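Local coordinates for uncharacterized protein (PDB 3CLQ) that is of unknown function but belongs to the AllG family, named for a subunit of oxamate carbamoyltransferase, and may share a related activity, at residues 290-295 and 327-332; 381-386 and 400-405; 25-30 and 119-124; 36-41 and 97-102; 14-19 and 249-254. All blocks are in the same frame, centred on the assembly; numbering follows the deposited sequence.

Contact 1. Residues 290-295 and 327-332; sequences PMFAGY and VPLVGG
This is a small surface packing contact between an irregular loop and the C-terminal end of a short helix. Segment 290-295 lies in the loop between strands 280-283 and 304-305. The helix is 327-330. The two backbones come closest at Pro290 and Gly331, whose CA atoms are 5.8 Å apart.

Pro290 makes the largest share of the contact, and its CG and CD meet the backbone at the end of the helix. CG touches Pro328 O at 3.6 Å. CD lies against the peptide that leaves the helix, 3.6 Å from both Val330 C and Gly331 N. All these partners are backbone atoms, so the ring packs on the main chain and not on side chains.

Gly331 is the first residue to leave helical geometry. It has a positive phi of 93°, and its N still bonds back to Val327 O at 2.7 Å, which closes the last turn. With no side chain, Gly331 takes this backbone shape and lets Pro290 CD lie close to its N.

The loop runs beside the hairpin strand 396-402: Pro290 and Phe292 make backbone hydrogen bonds with Ala399 and Ile397.

Phe292 makes the second touch. Its CG is anti to the carbonyl carbon (chi1 -67°), which brings CE1 to 3.8 Å from Leu329 CD1. The methyl sits at the ring edge, close to the ring plane, and the two side chains cross obliquely. Phe292 also opens a type II turn that ends at Tyr295. Both Phe292 and Leu329 rest on Met396, and Pro328 packs on Phe362 of the second subunit.

Contact 2. Residues 381-386 and 400-405; sequences PVINTA and GLTNPP
The side chain of Ile383 leaves strand 383-388 on the same side of the sheet as Thr385 and Thr402. From CB two branches run beside Thr402 of the neighbouring strand, and the two side chains point in the same direction. CG1 lies 3.8 Å from Thr402 CG2. The other branch, CG2, turns back to the backbone and meets Thr402 O at 3.6 Å. At the tip, CD1 continues past the same threonine methyl, 3.9 Å from Thr402 CG2. That methyl also touches Thr385 CG2, so it meets two side chains of the opposite strand. Thr402 OG1 turns elsewhere and bonds to Arg286 O.

The pairing is that of an antiparallel beta hairpin, strands 383-388 and 396-402. Ile383 with Thr402 and Thr385 with Gly400 are hydrogen-bonded pairs. Thr402 N donates to Ile383 O at 2.8 Å, nearly along the C=O axis. Asn384 and Leu401 form the non-hydrogen-bonded pair between them, and Asn384 ND2 lies near Leu401 CA and CB on the other face of the hairpin. Just before the strand, Val382 CG2 meets Leu401 CD1 at 3.5 Å, the two side chains crossing at about a right angle.

Beyond the regular strands Asn403 ND2 donates to Pro381 O at 3.0 Å. This bond is bent, 135° at the hydrogen, and approaches from above the carbonyl plane. Pro404 CD packs beside it, 4.0 Å from Pro381 CB. Both prolines rest on Met260 of strand 257-263 and Phe409 of helix 407-419.

Contact 3. Residues 25-30 and 119-124; sequences KPILVG and KNETYG
Strands 26-33 and 114-120 are neighbours in a four-stranded antiparallel sheet, and this contact lies where their pairing ends. The tight part is the backbone pairing, around buried Ile27 and Asn120. Ile27 and Lys119 form a hydrogen-bonded pair, with both Ile27 N to Lys119 O and Lys119 N to Ile27 O at 2.9 Å. Two residues on, Glu121 N donates to Lys25 O, also at 2.9 Å.

Asn120 secures the end of the pairing. Its CG is anti to the backbone N (chi1 -161°). OD1 accepts from Lys25 N across the contact at 3.0 Å and from Thr122 N in an Asx turn, both from above the carbonyl plane. ND2 bonds to Ser24 OG and Asn125 OD1. Helix 234-247 backs the same side, with Cys243 against Pro26 and Asn120.

The looser part is on the solvent side, where Glu121 is exposed and Lys25 partly so. Glu121 extends beside Lys25, pointing the same way. Ile27 CG1 crosses its stem obliquely, 3.7 Å from Glu121 CB. At the tips Lys25 NZ forms a salt bridge with Glu121 OE1 at 3.1 Å, a weak hydrogen bond. Lys25 NZ also has a long, weak ion pair with Asp175.

The chemistry implies that the buried Asn120 amide and the main-chain bonds hold the strand end, while the salt bridge, at a more exposed place, probably adds less.

Contact 4. Residues 36-41 and 97-102; sequences NVMPDM and HEHDAV
The two segments are mostly irregular chain, nearest at Pro39 and His99, whose CA atoms are 5.7 Å apart. Segment 36-41 leaves the short helix 34-37 in extended form, then bends at Asp40, which has a positive phi of 51°. Segment 97-102 opens with the end of a short 3-10 segment and bends likewise at Asp100, with phi 59°.

His99 carries the contact. Its CG is anti to the carbonyl carbon, which directs the ring edge at the backbone of 36-41. ND1 donates to Pro39 O at 2.7 Å, with an angle of 159° at the hydrogen. The oxygen lies close to the ring plane.

The loop that bears His99 joins strands 92-95 and 114-120, and NE2 is tied back to Ser94 OG near the end of the first. Both ring nitrogens are thus bonded, which fixes the ring's rotation.

His99 CE1 lies 3.3 Å from Asp40 O and 3.6 Å from Asp40 CB. The carboxylate of Asp40 might slightly favour a protonated ring, though its OD1 is not in contact with His99 ND1.

Selenomethionine Met38 crosses His99 at about a right angle, with CE 3.5 Å from His99 CB and 3.9 Å from Ala101 CB. Met38 and His99 also pack on Leu47 of strand 45-48.

Contact 5. Residues 14-19 and 249-254; sequences NEEAVT and HNVENS
A type II beta turn, Val251 to Ser254, packs against one side of helix 6-23. The turn is closed by Ser254 N bonding to Val251 O at 2.9 Å. It lies in the loop between helix 234-247 and strand 257-263.

Ala17 is the central residue on the helix side. Its CB points at the turn and touches both ends, Val251 CG2 at 3.9 Å and Ser254 OG at 3.7 Å. Val251 has CG1 anti to the backbone N (chi1 -176°), which turns CG2 to the alanine. CG1 reaches the stem of Glu16, 4.3 Å from its CG.

One turn earlier in the helix, Asn14 OD1 comes to 3.5 Å from Ser254 CA. Its hydrogen-bond partner is the next backbone amide, Thr255 N. Ser254 OG, anti to its own backbone N (chi1 166°), likewise accepts from Ile256 N. The polar groups therefore serve the chain just after the turn, while the direct touch between the segments is packing.

Strand 348-352 also touches the helix, with Thr349 against Asn14 and Val18. Val251 N bonds to Ser272 OG and Ser254 is backbone hydrogen-bonded to Gly273, which places the turn beside the chain following strand 266-271.

How the contacts relate
Contacts 1 and 2 adjoin: Val330 of contact 1 packs on Asn384 and Gly400 of contact 2. They also share strand 396-402, which forms part of contact 2 and is touched by Phe292 and Leu329 of contact 1. Contact 2 is the buried one, held by regular strand bonding, whereas contact 1 is packing at the surface. Contacts 3, 4 and 5 are partly buried. Contacts 3 and 5 meet loosely, Tyr123 near Thr19, and helix 6-23 of contact 5 leads into strand 26-33 of contact 3. That strand runs on into helix 34-37 of contact 4. Contact 3 adds a salt bridge to strand pairing, contact 4 combines one histidine hydrogen bond with packing, and contact 5 is packing.

Contact 1. Residues 290-295 and 327-332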
# COMPACT_ATOMS: atom_id res chain seq x y z
N PRO B 290 1.21 -4.99 23.93
CA PRO B 290 2.57 -5.50 23.96
C PRO B 290 3.60 -4.40 24.12
O PRO B 290 3.43 -3.28 23.63
CB PRO B 290 2.74 -6.18 22.60
CG PRO B 290 1.38 -6.47 22.15
CD PRO B 290 0.56 -5.30 22.65
N MSE B 291 4.69 -4.77 24.80
CA MSE B 291 5.76 -3.85 25.14
C MSE B 291 6.99 -4.11 24.27
O MSE B 291 7.29 -5.26 23.94
CB MSE B 291 6.11 -4.02 26.64
CG MSE B 291 4.96 -3.66 27.61
SE MSE B 291 4.14 -1.87 27.31
CE MSE B 291 5.72 -0.74 27.57
N PHE B 292 7.68 -3.04 23.89
CA PHE B 292 8.98 -3.19 23.25
C PHE B 292 9.96 -3.77 24.27
O PHE B 292 9.99 -3.32 25.41
CB PHE B 292 9.53 -1.85 22.77
CG PHE B 292 8.76 -1.25 21.64
CD1 PHE B 292 7.78 -1.97 20.98
CD2 PHE B 292 9.02 0.05 21.23
CE1 PHE B 292 7.07 -1.40 19.91
CE2 PHE B 292 8.32 0.63 20.17
CZ PHE B 292 7.34 -0.09 19.51
N ALA B 293 10.75 -4.76 23.85
CA ALA B 293 11.67 -5.46 24.76
C ALA B 293 12.41 -4.50 25.68
O ALA B 293 12.74 -3.39 25.28
CB ALA B 293 12.66 -6.32 23.98
N GLY B 294 12.67 -4.95 26.91
CA GLY B 294 13.38 -4.13 27.88
C GLY B 294 12.52 -3.04 28.51
O GLY B 294 12.97 -2.31 29.40
N TYR B 295 11.27 -2.93 28.05
CA TYR B 295 10.31 -2.01 28.65
C TYR B 295 9.13 -2.75 29.27
O TYR B 295 8.84 -3.89 28.92
CB TYR B 295 9.81 -1.03 27.60
CG TYR B 295 10.80 0.06 27.32
CD1 TYR B 295 11.43 0.16 26.08
CD2 TYR B 295 11.11 1.00 28.29
CE1 TYR B 295 12.34 1.17 25.82
CE2 TYR B 295 12.02 2.00 28.04
CZ TYR B 295 12.63 2.09 26.81
OH TYR B 295 13.53 3.11 26.60
N VAL B 327 -1.83 -6.64 14.49
CA VAL B 327 -2.13 -7.49 15.63
C VAL B 327 -0.97 -7.77 16.62
O VAL B 327 -1.14 -7.64 17.83
CB VAL B 327 -2.90 -8.78 15.17
CG1 VAL B 327 -2.84 -9.91 16.20
CG2 VAL B 327 -4.36 -8.41 14.84
N PRO B 328 0.21 -8.17 16.12
CA PRO B 328 1.24 -8.38 17.16
C PRO B 328 1.83 -7.07 17.72
O PRO B 328 2.44 -7.09 18.80
CB PRO B 328 2.30 -9.21 16.43
CG PRO B 328 2.18 -8.80 15.01
CD PRO B 328 0.71 -8.50 14.77
N LEU B 329 1.67 -5.96 17.02
CA LEU B 329 2.14 -4.69 17.57
C LEU B 329 1.14 -4.08 18.56
O LEU B 329 1.52 -3.43 19.54
CB LEU B 329 2.49 -3.70 16.45
CG LEU B 329 2.71 -2.23 16.89
CD1 LEU B 329 3.93 -2.07 17.79
CD2 LEU B 329 2.78 -1.27 15.70
N VAL B 330 -0.15 -4.28 18.32
CA VAL B 330 -1.15 -3.61 19.12
C VAL B 330 -1.82 -4.58 20.04
O VAL B 330 -2.55 -4.18 20.95
CB VAL B 330 -2.21 -2.94 18.25
CG1 VAL B 330 -3.49 -2.74 19.05
CG2 VAL B 330 -1.68 -1.60 17.69
N GLY B 331 -1.57 -5.86 19.82
CA GLY B 331 -2.09 -6.89 20.71
C GLY B 331 -3.41 -7.40 20.21
O GLY B 331 -3.95 -6.91 19.21
N GLY B 332 -3.92 -8.41 20.89
CA GLY B 332 -5.19 -9.00 20.53
C GLY B 332 -5.08 -10.11 19.51
O GLY B 332 -3.98 -10.56 19.19

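Contact 2. Residues 381-386 and 400-405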
# COMPACT_ATOMS: atom_id res chain seq x y z
N PRO B 381 -16.10 3.66 22.86
CA PRO B 381 -15.18 3.68 21.74
C PRO B 381 -13.88 2.96 22.07
O PRO B 381 -13.32 3.15 23.14
CB PRO B 381 -14.89 5.17 21.57
CG PRO B 381 -16.14 5.80 21.96
CD PRO B 381 -16.63 5.00 23.14
N VAL B 382 -13.44 2.12 21.17
CA VAL B 382 -12.16 1.46 21.33
C VAL B 382 -11.16 2.28 20.55
O VAL B 382 -11.42 2.62 19.40
CB VAL B 382 -12.19 0.06 20.70
CG1 VAL B 382 -12.10 0.16 19.16
CG2 VAL B 382 -11.07 -0.77 21.23
N ILE B 383 -10.04 2.63 21.15
CA ILE B 383 -9.00 3.29 20.37
C ILE B 383 -7.67 2.57 20.50
O ILE B 383 -7.27 2.17 21.58
CB ILE B 383 -8.89 4.78 20.68
CG1 ILE B 383 -7.46 5.18 20.92
CG2 ILE B 383 -9.71 5.18 21.89
CD1 ILE B 383 -7.38 6.58 21.38
N ASN B 384 -7.01 2.35 19.38
CA ASN B 384 -5.68 1.75 19.39
C ASN B 384 -4.69 2.88 19.22
O ASN B 384 -4.85 3.73 18.33
CB ASN B 384 -5.51 0.75 18.23
CG ASN B 384 -6.23 -0.61 18.45
OD1 ASN B 384 -6.62 -1.28 17.46
ND2 ASN B 384 -6.38 -1.03 19.71
N THR B 385 -3.68 2.93 20.07
CA THR B 385 -2.75 4.04 20.06
C THR B 385 -1.39 3.56 20.55
O THR B 385 -1.27 2.47 21.13
CB THR B 385 -3.26 5.19 20.96
OG1 THR B 385 -2.18 6.09 21.24
CG2 THR B 385 -3.76 4.66 22.29
N ALA B 386 -0.36 4.37 20.30
CA ALA B 386 0.98 4.07 20.78
C ALA B 386 1.08 4.30 22.29
O ALA B 386 0.49 5.25 22.81
CB ALA B 386 2.01 4.92 20.05
N GLY B 400 -1.07 -0.43 22.13
CA GLY B 400 -2.18 -1.20 22.67
C GLY B 400 -3.52 -0.51 22.62
O GLY B 400 -3.62 0.56 22.06
N LEU B 401 -4.52 -1.15 23.24
CA LEU B 401 -5.91 -0.68 23.28
C LEU B 401 -6.25 0.21 24.51
O LEU B 401 -5.87 -0.08 25.66
CB LEU B 401 -6.85 -1.89 23.24
CG LEU B 401 -8.38 -1.78 23.42
CD1 LEU B 401 -9.05 -3.04 22.89
CD2 LEU B 401 -8.79 -1.59 24.88
N THR B 402 -6.97 1.29 24.27
CA THR B 402 -7.41 2.14 25.36
C THR B 402 -8.87 2.61 25.15
O THR B 402 -9.49 2.32 24.12
CB THR B 402 -6.42 3.32 25.55
OG1 THR B 402 -6.55 3.84 26.87
CG2 THR B 402 -6.65 4.43 24.53
N ASN B 403 -9.44 3.30 26.11
CA ASN B 403 -10.77 3.87 25.90
C ASN B 403 -10.87 5.28 26.47
O ASN B 403 -10.01 5.70 27.26
CB ASN B 403 -11.88 2.96 26.50
CG ASN B 403 -11.75 1.48 26.06
OD1 ASN B 403 -10.90 0.74 26.56
ND2 ASN B 403 -12.63 1.04 25.16
N PRO B 404 -11.88 6.05 26.06
CA PRO B 404 -12.16 7.26 26.81
C PRO B 404 -12.76 6.81 28.12
O PRO B 404 -13.17 5.65 28.22
CB PRO B 404 -13.21 7.98 25.96
CG PRO B 404 -13.23 7.29 24.66
CD PRO B 404 -12.79 5.89 24.92
N PRO B 405 -12.82 7.69 29.13
CA PRO B 405 -13.43 7.35 30.42
C PRO B 405 -14.95 7.51 30.41
O PRO B 405 -15.48 8.41 29.76
CB PRO B 405 -12.80 8.38 31.37
CG PRO B 405 -12.58 9.57 30.51
CD PRO B 405 -12.29 9.06 29.11

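Contact 3. Residues 25-30 and 119-124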
# COMPACT_ATOMS: atom_id res chain seq x y z
N LYS B 25 -14.90 16.46 1.93
CA LYS B 25 -13.87 15.99 1.05
C LYS B 25 -12.64 16.84 1.26
O LYS B 25 -12.41 17.81 0.54
CB LYS B 25 -14.35 16.04 -0.40
CG LYS B 25 -14.05 14.78 -1.18
CD LYS B 25 -15.18 14.43 -2.18
CE LYS B 25 -15.04 15.15 -3.49
NZ LYS B 25 -13.66 15.06 -4.09
N PRO B 26 -11.83 16.47 2.25
CA PRO B 26 -10.59 17.15 2.64
C PRO B 26 -9.54 17.10 1.54
O PRO B 26 -9.11 16.00 1.13
CB PRO B 26 -10.10 16.33 3.82
CG PRO B 26 -11.28 15.53 4.26
CD PRO B 26 -12.09 15.28 3.07
N ILE B 27 -9.11 18.28 1.07
CA ILE B 27 -8.08 18.40 0.04
C ILE B 27 -6.80 19.03 0.60
O ILE B 27 -6.83 20.11 1.21
CB ILE B 27 -8.56 19.25 -1.16
CG1 ILE B 27 -9.91 18.72 -1.68
CG2 ILE B 27 -7.50 19.28 -2.28
CD1 ILE B 27 -9.89 17.27 -2.17
N LEU B 28 -5.68 18.35 0.40
CA LEU B 28 -4.43 18.92 0.85
C LEU B 28 -4.08 19.96 -0.18
O LEU B 28 -3.82 19.59 -1.34
CB LEU B 28 -3.34 17.87 0.91
CG LEU B 28 -1.96 18.46 1.17
CD1 LEU B 28 -1.94 19.34 2.43
CD2 LEU B 28 -0.98 17.34 1.31
N VAL B 29 -4.09 21.23 0.23
CA VAL B 29 -3.83 22.31 -0.73
C VAL B 29 -2.50 23.03 -0.58
O VAL B 29 -2.01 23.66 -1.52
CB VAL B 29 -4.99 23.34 -0.85
CG1 VAL B 29 -6.28 22.64 -1.24
CG2 VAL B 29 -5.16 24.18 0.45
N GLY B 30 -1.89 22.96 0.60
CA GLY B 30 -0.65 23.70 0.79
C GLY B 30 0.08 23.35 2.06
O GLY B 30 -0.34 22.47 2.82
N LYS B 119 -8.23 21.71 3.12
CA LYS B 119 -9.42 22.53 2.97
C LYS B 119 -10.56 21.63 2.56
O LYS B 119 -10.37 20.76 1.73
CB LYS B 119 -9.19 23.59 1.89
CG LYS B 119 -10.22 24.68 1.80
CD LYS B 119 -9.73 25.78 0.85
CE LYS B 119 -10.75 26.13 -0.25
NZ LYS B 119 -10.88 25.01 -1.27
N ASN B 120 -11.73 21.81 3.14
CA ASN B 120 -12.87 20.98 2.78
C ASN B 120 -13.50 21.38 1.44
O ASN B 120 -14.11 22.44 1.32
CB ASN B 120 -13.91 21.05 3.88
CG ASN B 120 -14.89 19.90 3.81
OD1 ASN B 120 -15.11 19.30 2.74
ND2 ASN B 120 -15.51 19.57 4.95
N GLU B 121 -13.38 20.51 0.44
CA GLU B 121 -13.92 20.80 -0.89
C GLU B 121 -15.44 20.93 -0.87
O GLU B 121 -16.03 21.61 -1.71
CB GLU B 121 -13.49 19.75 -1.92
CG GLU B 121 -13.83 20.09 -3.37
CD GLU B 121 -13.53 18.94 -4.37
OE1 GLU B 121 -14.39 18.05 -4.59
OE2 GLU B 121 -12.43 18.94 -4.96
N THR B 122 -16.09 20.27 0.08
CA THR B 122 -17.54 20.29 0.10
C THR B 122 -18.05 21.48 0.92
O THR B 122 -18.98 22.17 0.49
CB THR B 122 -18.10 18.98 0.67
OG1 THR B 122 -17.51 17.88 -0.02
CG2 THR B 122 -19.61 18.91 0.51
N TYR B 123 -17.44 21.71 2.08
CA TYR B 123 -18.03 22.58 3.10
C TYR B 123 -17.16 23.81 3.36
O TYR B 123 -17.54 24.75 4.09
CB TYR B 123 -18.34 21.77 4.38
CG TYR B 123 -19.47 20.79 4.14
CD1 TYR B 123 -20.75 21.26 3.82
CD2 TYR B 123 -19.27 19.39 4.18
CE1 TYR B 123 -21.81 20.40 3.55
CE2 TYR B 123 -20.35 18.49 3.91
CZ TYR B 123 -21.62 19.03 3.58
OH TYR B 123 -22.75 18.27 3.30
N GLY B 124 -15.97 23.79 2.78
CA GLY B 124 -15.12 24.95 2.73
C GLY B 124 -14.42 25.37 3.99
O GLY B 124 -13.93 26.50 4.08

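Contact 4. Residues 36-41 and 97-102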
# COMPACT_ATOMS: atom_id res chain seq x y z
N ASN B 36 1.60 32.09 9.64
CA ASN B 36 1.10 32.70 8.41
C ASN B 36 -0.33 32.32 8.05
O ASN B 36 -0.98 33.03 7.29
CB ASN B 36 1.98 32.37 7.20
CG ASN B 36 3.37 32.94 7.31
OD1 ASN B 36 3.61 33.88 8.05
ND2 ASN B 36 4.30 32.36 6.56
N VAL B 37 -0.82 31.18 8.53
CA VAL B 37 -2.08 30.68 7.99
C VAL B 37 -3.15 30.26 8.99
O VAL B 37 -4.32 30.16 8.64
CB VAL B 37 -1.85 29.54 6.99
CG1 VAL B 37 -0.96 30.01 5.85
CG2 VAL B 37 -1.23 28.35 7.68
N MSE B 38 -2.76 30.03 10.24
CA MSE B 38 -3.71 29.54 11.25
C MSE B 38 -4.50 30.67 11.90
O MSE B 38 -4.01 31.79 11.96
CB MSE B 38 -2.98 28.71 12.30
CG MSE B 38 -2.25 27.52 11.68
SE MSE B 38 -1.99 26.06 12.95
CE MSE B 38 -3.33 26.59 14.26
N PRO B 39 -5.71 30.36 12.40
CA PRO B 39 -6.57 31.35 13.08
C PRO B 39 -6.02 31.75 14.45
O PRO B 39 -5.53 30.89 15.18
CB PRO B 39 -7.91 30.62 13.25
CG PRO B 39 -7.78 29.30 12.57
CD PRO B 39 -6.33 29.02 12.40
N ASP B 40 -6.11 33.05 14.77
CA ASP B 40 -5.72 33.60 16.08
C ASP B 40 -4.33 33.18 16.55
O ASP B 40 -4.14 32.82 17.70
CB ASP B 40 -6.76 33.24 17.16
CG ASP B 40 -8.18 33.30 16.64
OD1 ASP B 40 -8.81 32.21 16.48
OD2 ASP B 40 -8.66 34.42 16.39
N MSE B 41 -3.36 33.24 15.66
CA MSE B 41 -1.99 32.99 16.04
C MSE B 41 -1.26 34.28 16.45
O MSE B 41 -1.47 35.35 15.88
CB MSE B 41 -1.24 32.36 14.87
CG MSE B 41 -0.07 31.51 15.29
SE MSE B 41 -0.67 29.83 16.04
CE MSE B 41 1.05 28.91 16.23
N HIS B 97 -7.16 22.00 18.92
CA HIS B 97 -8.53 21.89 18.50
C HIS B 97 -9.24 23.21 18.43
O HIS B 97 -10.15 23.38 17.63
CB HIS B 97 -9.29 20.89 19.32
CG HIS B 97 -9.41 19.58 18.64
ND1 HIS B 97 -8.57 18.52 18.91
CD2 HIS B 97 -10.23 19.16 17.65
CE1 HIS B 97 -8.89 17.50 18.14
NE2 HIS B 97 -9.90 17.87 17.36
N GLU B 98 -8.79 24.17 19.22
CA GLU B 98 -9.43 25.46 19.28
C GLU B 98 -8.89 26.44 18.25
O GLU B 98 -9.30 27.59 18.20
CB GLU B 98 -9.31 26.03 20.67
CG GLU B 98 -10.08 25.25 21.68
CD GLU B 98 -10.13 25.96 22.99
OE1 GLU B 98 -10.57 25.34 23.98
OE2 GLU B 98 -9.73 27.15 23.04
N HIS B 99 -7.98 25.95 17.41
CA HIS B 99 -7.48 26.70 16.26
C HIS B 99 -7.60 25.86 15.01
O HIS B 99 -6.78 25.98 14.09
CB HIS B 99 -6.04 27.11 16.49
CG HIS B 99 -5.88 28.09 17.61
ND1 HIS B 99 -5.85 29.45 17.41
CD2 HIS B 99 -5.75 27.90 18.94
CE1 HIS B 99 -5.69 30.06 18.57
NE2 HIS B 99 -5.63 29.14 19.51
N ASP B 100 -8.60 25.00 14.98
CA ASP B 100 -8.89 24.23 13.79
C ASP B 100 -7.70 23.39 13.39
O ASP B 100 -7.52 23.09 12.21
CB ASP B 100 -9.32 25.18 12.65
CG ASP B 100 -10.68 25.83 12.92
OD1 ASP B 100 -11.45 25.26 13.72
OD2 ASP B 100 -10.99 26.90 12.34
N ALA B 101 -6.87 23.01 14.35
CA ALA B 101 -5.76 22.12 14.05
C ALA B 101 -5.88 20.85 14.87
O ALA B 101 -6.79 20.73 15.68
CB ALA B 101 -4.44 22.81 14.34
N VAL B 102 -4.95 19.91 14.67
CA VAL B 102 -4.76 18.74 15.58
C VAL B 102 -3.28 18.39 15.72
O VAL B 102 -2.49 18.64 14.82
CB VAL B 102 -5.49 17.48 15.11
CG1 VAL B 102 -6.97 17.60 15.33
CG2 VAL B 102 -5.18 17.20 13.65

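Contact 5. Residues 14-19 and 249-254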
# COMPACT_ATOMS: atom_id res chain seq x y z
N ASN B 14 -28.75 14.08 13.83
CA ASN B 14 -27.62 13.19 13.63
C ASN B 14 -27.45 12.86 12.14
O ASN B 14 -26.34 12.77 11.65
CB ASN B 14 -27.74 11.93 14.50
CG ASN B 14 -27.61 12.24 16.00
OD1 ASN B 14 -27.85 13.37 16.44
ND2 ASN B 14 -27.24 11.23 16.78
N GLU B 15 -28.58 12.73 11.45
CA GLU B 15 -28.61 12.55 10.00
C GLU B 15 -27.86 13.66 9.25
O GLU B 15 -27.02 13.38 8.37
CB GLU B 15 -30.06 12.50 9.52
CG GLU B 15 -30.21 12.32 8.00
CD GLU B 15 -29.74 10.94 7.50
OE1 GLU B 15 -29.86 9.95 8.27
OE2 GLU B 15 -29.26 10.85 6.34
N GLU B 16 -28.19 14.91 9.58
CA GLU B 16 -27.54 16.08 8.99
C GLU B 16 -26.06 16.13 9.39
O GLU B 16 -25.19 16.32 8.53
CB GLU B 16 -28.31 17.36 9.36
CG GLU B 16 -27.71 18.72 8.88
CD GLU B 16 -27.32 18.77 7.37
OE1 GLU B 16 -27.75 17.89 6.57
OE2 GLU B 16 -26.57 19.70 6.97
N ALA B 17 -25.77 15.92 10.66
CA ALA B 17 -24.39 15.97 11.13
C ALA B 17 -23.50 14.91 10.48
O ALA B 17 -22.43 15.23 9.96
CB ALA B 17 -24.33 15.85 12.63
N VAL B 18 -23.95 13.66 10.50
CA VAL B 18 -23.16 12.57 9.92
C VAL B 18 -23.07 12.69 8.40
O VAL B 18 -22.10 12.21 7.79
CB VAL B 18 -23.66 11.15 10.34
CG1 VAL B 18 -25.01 10.82 9.73
CG2 VAL B 18 -22.64 10.09 9.93
N THR B 19 -24.06 13.33 7.79
CA THR B 19 -24.02 13.56 6.36
C THR B 19 -22.93 14.56 6.02
O THR B 19 -22.32 14.45 4.98
CB THR B 19 -25.35 14.06 5.77
OG1 THR B 19 -26.33 13.03 5.90
CG2 THR B 19 -25.21 14.35 4.28
N HIS B 249 -19.68 19.55 13.13
CA HIS B 249 -19.85 20.17 14.45
C HIS B 249 -20.88 21.31 14.46
O HIS B 249 -21.09 21.95 13.44
CB HIS B 249 -18.50 20.68 14.95
CG HIS B 249 -18.46 20.91 16.42
ND1 HIS B 249 -18.18 22.13 16.98
CD2 HIS B 249 -18.70 20.07 17.46
CE1 HIS B 249 -18.23 22.04 18.29
NE2 HIS B 249 -18.55 20.80 18.61
N ASN B 250 -21.49 21.58 15.60
CA ASN B 250 -22.51 22.66 15.75
C ASN B 250 -23.79 22.44 14.97
O ASN B 250 -24.21 23.29 14.22
CB ASN B 250 -21.95 24.03 15.36
CG ASN B 250 -20.69 24.36 16.08
OD1 ASN B 250 -20.70 24.63 17.29
ND2 ASN B 250 -19.58 24.36 15.35
N VAL B 251 -24.40 21.28 15.14
CA VAL B 251 -25.70 21.03 14.57
C VAL B 251 -26.64 20.96 15.76
O VAL B 251 -26.53 20.05 16.59
CB VAL B 251 -25.69 19.71 13.78
CG1 VAL B 251 -27.02 19.48 13.09
CG2 VAL B 251 -24.59 19.73 12.77
N GLU B 252 -27.52 21.95 15.87
CA GLU B 252 -28.51 22.00 16.93
C GLU B 252 -29.10 20.60 17.15
O GLU B 252 -29.48 19.93 16.18
CB GLU B 252 -29.63 23.01 16.62
CG GLU B 252 -30.72 23.08 17.72
CD GLU B 252 -31.73 24.24 17.55
OE1 GLU B 252 -32.81 24.24 18.21
OE2 GLU B 252 -31.45 25.17 16.77
N ASN B 253 -29.13 20.17 18.42
CA ASN B 253 -29.70 18.88 18.83
C ASN B 253 -28.85 17.64 18.58
O ASN B 253 -29.22 16.57 19.04
CB ASN B 253 -31.10 18.66 18.24
CG ASN B 253 -32.10 19.75 18.63
OD1 ASN B 253 -32.20 20.14 19.80
ND2 ASN B 253 -32.87 20.23 17.65
N SER B 254 -27.74 17.74 17.85
CA SER B 254 -26.95 16.53 17.54
C SER B 254 -26.10 15.96 18.70
O SER B 254 -25.37 16.69 19.38
CB SER B 254 -26.05 16.75 16.33
OG SER B 254 -25.06 15.71 16.24